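Local atomic coordinates of uncharacterized protein (Bacillus thuringiensis serovar kurstaki, PDB entry 4XE7), a protein that probably acts as a bacterial actin-like ATPase of the ParM type, assembling into cytoskeletal filaments that segregate plasmid DNA. Residues 13-18 / 148-153; 24-29 / 138-143; 31-36 / 211-216; 129-134 / 191-196. All coordinates share one frame; numbering follows the deposited sequence.

Contact 1: residues 13-18 / 148-153; sequences GGFDTG and VPFSGG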
# COMPACT_ATOMS: atom_id res chain seq x y z
N GLY A 13 15.20 -2.41 3.30
CA GLY A 13 13.77 -2.35 3.08
C GLY A 13 12.90 -2.64 4.30
O GLY A 13 13.39 -3.01 5.38
N GLY A 14 11.60 -2.43 4.12
CA GLY A 14 10.60 -2.79 5.11
C GLY A 14 9.64 -3.69 4.36
O GLY A 14 9.23 -3.36 3.25
N PHE A 15 9.27 -4.82 4.96
CA PHE A 15 8.54 -5.83 4.21
C PHE A 15 7.23 -6.15 4.90
O PHE A 15 7.19 -6.71 6.00
CB PHE A 15 9.41 -7.08 4.04
CG PHE A 15 10.76 -6.77 3.48
CD1 PHE A 15 11.84 -6.55 4.32
CD2 PHE A 15 10.94 -6.64 2.11
CE1 PHE A 15 13.09 -6.24 3.81
CE2 PHE A 15 12.19 -6.31 1.58
CZ PHE A 15 13.27 -6.12 2.44
N ASP A 16 6.16 -5.76 4.22
CA ASP A 16 4.81 -5.88 4.73
C ASP A 16 4.08 -6.99 3.97
O ASP A 16 3.65 -6.82 2.84
CB ASP A 16 4.09 -4.54 4.61
CG ASP A 16 2.61 -4.64 4.92
OD1 ASP A 16 2.20 -5.56 5.65
OD2 ASP A 16 1.86 -3.77 4.42
N THR A 17 3.97 -8.14 4.63
CA THR A 17 3.31 -9.31 4.07
C THR A 17 1.82 -9.33 4.42
O THR A 17 1.45 -9.75 5.51
CB THR A 17 3.98 -10.60 4.60
OG1 THR A 17 5.37 -10.60 4.25
CG2 THR A 17 3.31 -11.84 4.02
N GLY A 18 0.98 -8.85 3.50
CA GLY A 18 -0.46 -8.97 3.64
C GLY A 18 -1.05 -10.15 2.88
O GLY A 18 -0.38 -10.80 2.07
N VAL A 148 20.32 -8.46 2.76
CA VAL A 148 19.00 -7.91 3.09
C VAL A 148 18.66 -8.11 4.57
O VAL A 148 18.15 -9.17 4.95
CB VAL A 148 17.89 -8.56 2.23
CG1 VAL A 148 16.52 -8.00 2.60
CG2 VAL A 148 18.18 -8.38 0.77
N PRO A 149 18.94 -7.11 5.41
CA PRO A 149 18.50 -7.24 6.80
C PRO A 149 16.97 -7.19 6.87
O PRO A 149 16.36 -6.20 6.45
CB PRO A 149 19.14 -6.04 7.51
CG PRO A 149 19.36 -5.03 6.42
CD PRO A 149 19.63 -5.83 5.15
N PHE A 150 16.36 -8.25 7.39
CA PHE A 150 14.91 -8.37 7.29
C PHE A 150 14.17 -7.58 8.38
O PHE A 150 14.31 -7.85 9.56
CB PHE A 150 14.47 -9.84 7.34
CG PHE A 150 13.01 -10.01 7.05
CD1 PHE A 150 12.54 -9.86 5.75
CD2 PHE A 150 12.11 -10.24 8.07
CE1 PHE A 150 11.19 -9.99 5.47
CE2 PHE A 150 10.75 -10.36 7.79
CZ PHE A 150 10.30 -10.23 6.50
N SER A 151 13.33 -6.64 7.98
CA SER A 151 12.50 -5.98 8.96
C SER A 151 11.05 -6.19 8.56
O SER A 151 10.58 -5.62 7.57
CB SER A 151 12.84 -4.49 9.08
OG SER A 151 11.95 -3.81 9.95
N GLY A 152 10.35 -7.04 9.30
CA GLY A 152 8.95 -7.26 9.02
C GLY A 152 8.10 -7.11 10.26
O GLY A 152 8.48 -6.49 11.25
N GLY A 153 6.91 -7.69 10.19
CA GLY A 153 6.02 -7.65 11.33
C GLY A 153 4.89 -8.62 11.13
O GLY A 153 4.51 -8.93 10.00
O HOH W 1 16.44 -4.75 3.84
O HOH W 2 5.53 -8.31 7.54
O HOH W 3 3.46 -7.73 7.22
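This is a strand-to-strand contact of the actin-like fold, in which F15 joins the two outermost strands of the mixed sheet, 13-17 and 145-154, by one direct backbone bond. Strands 13-17 and 150-153 run in roughly the same direction, with axes 5.0 Å apart at 33°. The bond runs from F15 N to S151 O at 3.0 Å. It is nearly in line with the carbonyl (C=O...N 168°). Beyond it the strands splay, and water takes over. One water accepts a hydrogen bond from G153 N and donates to F15 O. At the other end a second water accepts from G13 N and donates to P149 O. With CG anti to the carbonyl carbon (chi1 -52°), the F15 ring lies beside F150. The two rings are nearly parallel but barely overlap, with centroids 5.3 Å apart. F15 CZ also rests 3.8 Å from V148 CG1. The D16-T17-G18 run resembles the first phosphate-binding loop of actin-like ATPases, a role inferred here from the family. Helix 123-140 packs on the F15 ring through L130 and M134. From helix 402-418, N411 ND2 bonds to both G13 O and P149 O. Strands 21-27 and 188-200 flank the pair.

Contact 2: residues 24-29 / 138-143; sequences ISFLNE and AARIGK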
# COMPACT_ATOMS: atom_id res chain seq x y z
N ILE A 24 6.42 -3.46 -0.28
CA ILE A 24 7.78 -3.15 0.13
C ILE A 24 7.99 -1.64 0.13
O ILE A 24 7.46 -0.93 -0.73
CB ILE A 24 8.83 -3.82 -0.81
CG1 ILE A 24 10.25 -3.53 -0.35
CG2 ILE A 24 8.67 -3.32 -2.24
CD1 ILE A 24 11.33 -4.23 -1.27
N SER A 25 8.75 -1.16 1.10
CA SER A 25 9.30 0.18 1.06
C SER A 25 10.82 0.07 1.21
O SER A 25 11.30 -0.61 2.12
CB SER A 25 8.70 1.06 2.16
OG SER A 25 7.36 1.39 1.87
N PHE A 26 11.59 0.71 0.34
CA PHE A 26 13.04 0.62 0.48
C PHE A 26 13.70 1.94 0.17
O PHE A 26 13.07 2.86 -0.34
CB PHE A 26 13.61 -0.48 -0.43
CG PHE A 26 13.45 -0.20 -1.90
CD1 PHE A 26 14.50 0.28 -2.66
CD2 PHE A 26 12.23 -0.42 -2.52
CE1 PHE A 26 14.35 0.54 -4.03
CE2 PHE A 26 12.07 -0.16 -3.89
CZ PHE A 26 13.13 0.32 -4.63
N LEU A 27 14.98 2.06 0.50
CA LEU A 27 15.72 3.27 0.16
C LEU A 27 16.39 3.07 -1.19
O LEU A 27 17.14 2.12 -1.40
CB LEU A 27 16.73 3.62 1.25
CG LEU A 27 16.06 3.99 2.58
CD1 LEU A 27 17.11 4.28 3.66
CD2 LEU A 27 15.13 5.21 2.38
N ASN A 28 16.10 3.97 -2.12
CA ASN A 28 16.63 3.82 -3.46
C ASN A 28 18.00 4.49 -3.52
O ASN A 28 18.60 4.79 -2.48
CB ASN A 28 15.66 4.36 -4.51
CG ASN A 28 15.35 5.85 -4.33
OD1 ASN A 28 16.10 6.59 -3.68
ND2 ASN A 28 14.24 6.30 -4.92
N GLU A 29 18.53 4.73 -4.72
CA GLU A 29 19.89 5.26 -4.78
C GLU A 29 19.99 6.74 -4.38
O GLU A 29 21.05 7.20 -3.97
CB GLU A 29 20.48 5.03 -6.16
CG GLU A 29 20.75 3.55 -6.40
CD GLU A 29 21.20 3.27 -7.81
OE1 GLU A 29 20.36 3.36 -8.73
OE2 GLU A 29 22.40 2.97 -7.99
N ALA A 138 16.12 -4.75 -5.76
CA ALA A 138 17.56 -4.90 -5.94
C ALA A 138 17.91 -4.58 -7.40
O ALA A 138 18.90 -3.89 -7.67
CB ALA A 138 18.01 -6.30 -5.54
N ALA A 139 17.09 -5.06 -8.32
CA ALA A 139 17.23 -4.74 -9.74
C ALA A 139 17.14 -3.23 -9.97
O ALA A 139 17.97 -2.67 -10.68
CB ALA A 139 16.17 -5.46 -10.56
N ARG A 140 16.15 -2.57 -9.35
CA ARG A 140 15.96 -1.12 -9.50
C ARG A 140 17.17 -0.30 -9.08
O ARG A 140 17.44 0.75 -9.65
CB ARG A 140 14.75 -0.66 -8.70
CG ARG A 140 13.43 -1.09 -9.27
CD ARG A 140 12.27 -0.49 -8.50
NE ARG A 140 11.01 -0.86 -9.12
CZ ARG A 140 9.85 -0.30 -8.81
NH1 ARG A 140 9.80 0.64 -7.87
NH2 ARG A 140 8.74 -0.69 -9.43
N ILE A 141 17.89 -0.76 -8.07
CA ILE A 141 19.01 0.01 -7.59
C ILE A 141 20.33 -0.55 -8.13
O ILE A 141 21.41 -0.20 -7.67
CB ILE A 141 19.00 0.07 -6.05
CG1 ILE A 141 19.40 -1.27 -5.43
CG2 ILE A 141 17.62 0.47 -5.57
CD1 ILE A 141 19.39 -1.23 -3.92
N GLY A 142 20.22 -1.39 -9.16
CA GLY A 142 21.37 -1.86 -9.90
C GLY A 142 22.33 -2.77 -9.18
O GLY A 142 23.54 -2.71 -9.41
N LYS A 143 21.82 -3.63 -8.30
CA LYS A 143 22.68 -4.51 -7.52
C LYS A 143 22.25 -5.97 -7.64
O LYS A 143 21.10 -6.32 -7.33
CB LYS A 143 22.66 -4.11 -6.04
CG LYS A 143 23.17 -2.70 -5.70
CD LYS A 143 22.93 -2.45 -4.20
CE LYS A 143 23.09 -0.99 -3.81
NZ LYS A 143 24.53 -0.59 -3.79
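F26 and I141 make the apolar centre of this contact, where strand 21-27 and the loop after it meet the end of helix 123-140. I141 CG2 lies 3.6 Å from F26 CE1, at the edge of the ring and near its plane. With CG between the backbone N and the carbonyl carbon (chi1 65°), F26 turns this ring edge to I141 and R140. R140 brings its CD to 4.0 Å from F26 CZ, and the two side chains cross at about a right angle. I141 CB packs on the aliphatic part of E29, 3.9 Å from its CG. The polar groups behave differently. E29 OE2 stands 3.3 Å from I141 O, but both are acceptors and form no bond. The R140 guanidinium makes salt bridges with E34, D67 and D69. The helix itself closes with a Schellman motif: G142, at positive phi, is the C-prime residue, with K143 N bonded to A138 O and G142 N to A139 O. No hydrogen bond crosses between the two segments. The contact therefore rests on apolar touching, while the charge of R140 is met by acidic groups elsewhere.

Contact 3: residues 31-36 / 211-216; sequences GNIESF and FDIVNG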
# COMPACT_ATOMS: atom_id res chain seq x y z
N GLY A 31 18.53 7.75 -1.83
CA GLY A 31 18.26 7.68 -0.40
C GLY A 31 16.83 8.05 -0.03
O GLY A 31 16.55 8.36 1.14
N ASN A 32 15.93 8.04 -1.01
CA ASN A 32 14.51 8.29 -0.75
C ASN A 32 13.76 6.98 -0.58
O ASN A 32 14.22 5.92 -1.05
CB ASN A 32 13.87 9.10 -1.88
CG ASN A 32 14.43 10.50 -1.98
OD1 ASN A 32 14.76 11.12 -0.96
ND2 ASN A 32 14.53 11.02 -3.20
N ILE A 33 12.60 7.05 0.07
CA ILE A 33 11.76 5.87 0.24
C ILE A 33 11.01 5.59 -1.05
O ILE A 33 10.31 6.45 -1.55
CB ILE A 33 10.74 6.05 1.40
CG1 ILE A 33 11.51 6.33 2.70
CG2 ILE A 33 9.84 4.79 1.54
CD1 ILE A 33 10.63 6.57 3.89
N GLU A 34 11.18 4.38 -1.58
CA GLU A 34 10.48 3.93 -2.78
C GLU A 34 9.61 2.71 -2.44
O GLU A 34 10.04 1.81 -1.73
CB GLU A 34 11.50 3.60 -3.88
CG GLU A 34 10.92 3.35 -5.24
CD GLU A 34 11.95 3.49 -6.36
OE1 GLU A 34 12.76 4.44 -6.30
OE2 GLU A 34 11.98 2.63 -7.27
N SER A 35 8.37 2.70 -2.92
CA SER A 35 7.42 1.64 -2.56
C SER A 35 6.65 1.11 -3.75
O SER A 35 6.31 1.86 -4.68
CB SER A 35 6.42 2.13 -1.52
OG SER A 35 7.07 2.54 -0.34
N PHE A 36 6.38 -0.19 -3.70
CA PHE A 36 5.42 -0.81 -4.61
C PHE A 36 4.76 -2.02 -3.94
O PHE A 36 5.18 -2.46 -2.86
CB PHE A 36 6.07 -1.21 -5.93
CG PHE A 36 7.21 -2.19 -5.80
CD1 PHE A 36 8.52 -1.75 -5.69
CD2 PHE A 36 6.96 -3.56 -5.79
CE1 PHE A 36 9.56 -2.65 -5.57
CE2 PHE A 36 8.00 -4.48 -5.69
CZ PHE A 36 9.31 -4.02 -5.57
N PHE A 211 7.96 9.98 11.25
CA PHE A 211 9.25 10.15 10.56
C PHE A 211 9.18 9.86 9.07
O PHE A 211 8.33 9.10 8.60
CB PHE A 211 10.31 9.25 11.22
CG PHE A 211 10.54 9.58 12.68
CD1 PHE A 211 11.39 10.61 13.04
CD2 PHE A 211 9.89 8.88 13.67
CE1 PHE A 211 11.61 10.92 14.38
CE2 PHE A 211 10.10 9.19 15.02
CZ PHE A 211 10.95 10.21 15.37
N ASP A 212 10.08 10.50 8.33
CA ASP A 212 10.26 10.23 6.90
C ASP A 212 11.77 10.05 6.67
O ASP A 212 12.58 10.39 7.54
CB ASP A 212 9.67 11.37 6.06
CG ASP A 212 9.54 11.03 4.57
OD1 ASP A 212 9.80 9.88 4.18
OD2 ASP A 212 9.14 11.94 3.79
N ILE A 213 12.16 9.49 5.52
CA ILE A 213 13.58 9.41 5.16
C ILE A 213 13.76 10.11 3.82
O ILE A 213 13.19 9.70 2.81
CB ILE A 213 14.09 7.96 5.06
CG1 ILE A 213 13.74 7.16 6.32
CG2 ILE A 213 15.60 7.93 4.78
CD1 ILE A 213 14.12 5.66 6.22
N VAL A 214 14.52 11.20 3.81
CA VAL A 214 14.70 11.98 2.59
C VAL A 214 16.18 12.15 2.29
O VAL A 214 16.92 12.76 3.06
CB VAL A 214 13.99 13.37 2.71
CG1 VAL A 214 14.13 14.19 1.40
CG2 VAL A 214 12.51 13.17 3.05
N ASN A 215 16.61 11.61 1.15
CA ASN A 215 18.01 11.68 0.74
C ASN A 215 18.93 11.20 1.85
O ASN A 215 19.86 11.89 2.24
CB ASN A 215 18.39 13.11 0.31
CG ASN A 215 17.63 13.58 -0.93
OD1 ASN A 215 17.02 14.64 -0.93
ND2 ASN A 215 17.65 12.78 -1.99
N GLY A 216 18.64 10.00 2.38
CA GLY A 216 19.45 9.42 3.44
C GLY A 216 19.22 9.95 4.85
O GLY A 216 19.76 9.40 5.81
O HOH W 4 11.68 9.72 0.62
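G31 and N32 grip the turn at N215 and G216, so two hairpin ends meet here. The tight part is polar. G216 N bonds to G31 O at 2.9 Å, nearly straight at the hydrogen (170°), although the donor sits above the carbonyl plane. With CG anti to the carbonyl carbon (chi1 -66°), the N32 amide lies next to N215, and its OD1 accepts from N215 N at 2.8 Å. The N32 and N215 side chains lie side by side, with their amide planes 52° apart. The backbone angles of N215 and G216 are both of the positive-phi kind, close to a type I' turn between strands 211-214 and 217-220. Next to this lies an apolar patch: I33 CG1 is 3.9 Å from I213 CB. I33 CD1 also reaches D212 OD1 at 3.4 Å. The looser middle holds a water, which accepts from I33 N and donates to I213 O. V214 and N215 face solvent, and N215 ND2 turns to K30 O. D212 OD1 has a salt bridge to R405 of helix 402-418. That helix also backs I33 through L408 and I213 through I409 and L412, and L27 of strand 21-27 touches both isoleucines.

Contact 4: residues 129-134 / 191-196; sequences PLFTSM and ITINDG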
# COMPACT_ATOMS: atom_id res chain seq x y z
N PRO A 129 6.09 -14.00 -3.53
CA PRO A 129 5.99 -12.55 -3.76
C PRO A 129 6.95 -11.72 -2.91
O PRO A 129 7.43 -10.69 -3.38
CB PRO A 129 4.54 -12.23 -3.41
CG PRO A 129 3.82 -13.54 -3.67
CD PRO A 129 4.78 -14.57 -3.16
N LEU A 130 7.24 -12.17 -1.69
CA LEU A 130 8.19 -11.44 -0.85
C LEU A 130 9.58 -11.42 -1.49
O LEU A 130 10.17 -10.36 -1.65
CB LEU A 130 8.25 -12.06 0.56
CG LEU A 130 9.46 -11.72 1.42
CD1 LEU A 130 9.35 -10.30 2.01
CD2 LEU A 130 9.66 -12.73 2.53
N PHE A 131 10.10 -12.59 -1.86
CA PHE A 131 11.43 -12.66 -2.46
C PHE A 131 11.47 -11.92 -3.78
O PHE A 131 12.46 -11.28 -4.12
CB PHE A 131 11.87 -14.12 -2.67
CG PHE A 131 12.19 -14.84 -1.40
CD1 PHE A 131 12.75 -14.17 -0.33
CD2 PHE A 131 11.93 -16.19 -1.26
CE1 PHE A 131 13.06 -14.84 0.85
CE2 PHE A 131 12.22 -16.86 -0.09
CZ PHE A 131 12.79 -16.19 0.97
N THR A 132 10.38 -12.02 -4.52
CA THR A 132 10.28 -11.32 -5.80
C THR A 132 10.33 -9.81 -5.58
O THR A 132 10.99 -9.09 -6.35
CB THR A 132 8.99 -11.70 -6.55
OG1 THR A 132 9.03 -13.10 -6.85
CG2 THR A 132 8.86 -10.92 -7.85
N SER A 133 9.67 -9.33 -4.53
CA SER A 133 9.67 -7.89 -4.26
C SER A 133 11.10 -7.42 -3.93
O SER A 133 11.54 -6.36 -4.42
CB SER A 133 8.70 -7.53 -3.12
OG SER A 133 9.24 -7.85 -1.84
N MET A 134 11.81 -8.21 -3.13
CA MET A 134 13.23 -7.95 -2.84
C MET A 134 14.07 -7.88 -4.11
O MET A 134 14.95 -7.03 -4.24
CB MET A 134 13.82 -9.03 -1.93
CG MET A 134 13.33 -9.05 -0.51
SD MET A 134 14.04 -10.45 0.40
CE MET A 134 13.32 -10.11 2.02
N ILE A 191 20.36 -13.00 -2.91
CA ILE A 191 19.88 -12.37 -1.68
C ILE A 191 20.40 -13.12 -0.47
O ILE A 191 20.16 -14.31 -0.33
CB ILE A 191 18.33 -12.34 -1.62
CG1 ILE A 191 17.77 -11.45 -2.74
CG2 ILE A 191 17.83 -11.92 -0.22
CD1 ILE A 191 16.29 -11.71 -3.06
N THR A 192 21.10 -12.41 0.40
CA THR A 192 21.54 -13.02 1.63
C THR A 192 20.90 -12.32 2.82
O THR A 192 21.01 -11.11 2.98
CB THR A 192 23.07 -12.97 1.77
OG1 THR A 192 23.65 -13.53 0.59
CG2 THR A 192 23.53 -13.75 2.99
N ILE A 193 20.22 -13.09 3.65
CA ILE A 193 19.63 -12.57 4.87
C ILE A 193 20.36 -13.17 6.05
O ILE A 193 20.33 -14.39 6.24
CB ILE A 193 18.13 -12.90 4.95
CG1 ILE A 193 17.42 -12.46 3.66
CG2 ILE A 193 17.52 -12.26 6.19
CD1 ILE A 193 15.96 -12.89 3.59
N ASN A 194 21.03 -12.32 6.82
CA ASN A 194 21.86 -12.75 7.95
C ASN A 194 21.26 -12.43 9.30
O ASN A 194 21.59 -13.05 10.31
CB ASN A 194 23.24 -12.11 7.84
CG ASN A 194 23.96 -12.50 6.59
OD1 ASN A 194 24.14 -13.69 6.31
ND2 ASN A 194 24.36 -11.50 5.80
N ASP A 195 20.39 -11.43 9.32
CA ASP A 195 19.79 -10.96 10.55
C ASP A 195 18.52 -10.19 10.22
O ASP A 195 18.21 -9.94 9.04
CB ASP A 195 20.77 -10.08 11.35
CG ASP A 195 21.34 -8.91 10.53
OD1 ASP A 195 22.58 -8.72 10.56
OD2 ASP A 195 20.57 -8.17 9.89
N GLY A 196 17.77 -9.83 11.25
CA GLY A 196 16.53 -9.11 11.03
C GLY A 196 15.87 -8.66 12.32
O GLY A 196 16.39 -8.88 13.41
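The F131 ring meets I193 at its edge: I193 CD1 lies near the ring plane, 4.4 Å from F131 CE1. The ring also meets the ring of H175, with the two planes at about 30°. This is a helix-on-sheet contact of the actin-like fold: helix 123-140 lies against strand 188-200 of the mixed sheet. The segment axes are 10.9 Å apart and cross at 113°, so the side chains must bridge the distance. M134 does most of this. Its CG is anti to the carbonyl carbon (chi1 -70°), and the chain is extended beyond it. It runs across both isoleucines at about a right angle. M134 CB touches I191 CD1 at 3.8 Å, its sulfur SD lies 4.1 Å from I191 CG2, and its methyl CE lies 4.1 Å from I193 CD1. I191 CD1 also approaches the backbone, 4.0 Å from F131 O. I191 and I193 point the same way from alternate positions of the strand. All four touching residues are buried, and no hydrogen bond crosses the contact. M134 also packs on F15 of strand 13-17 and F150 of strand 145-154. T132 and S133 of the same helix pack on strand 33-45, and T132 on strand 73-79 as well. The helix has its own polar detail: L130 O accepts two hydrogen bonds, one from M134 N and one from S133 OG, with S133 OG 2.7 Å from L130 O.

Overall arrangement
All four contacts reach the same mixed sheet. Contacts 2 and 4 share helix 123-140, which lies on it. Contacts 1 and 4 are neighbours, their centres about 8 Å apart, joined by strands 145-154 and 188-200. The centres of contacts 2 and 3 are about 11 Å apart, on adjacent strands 21-27 and 33-45. Contacts 3 and 4 are the most distant pair, about 19 Å between centres, yet F36 still touches S133. Along the chain contact 2 is nested within contact 1, and contact 4 within contact 3; the other pairs alternate. Chain regions far apart in sequence are thus interlaced into one actin-like domain, with contact 3 linking it to the small hairpin 211-220.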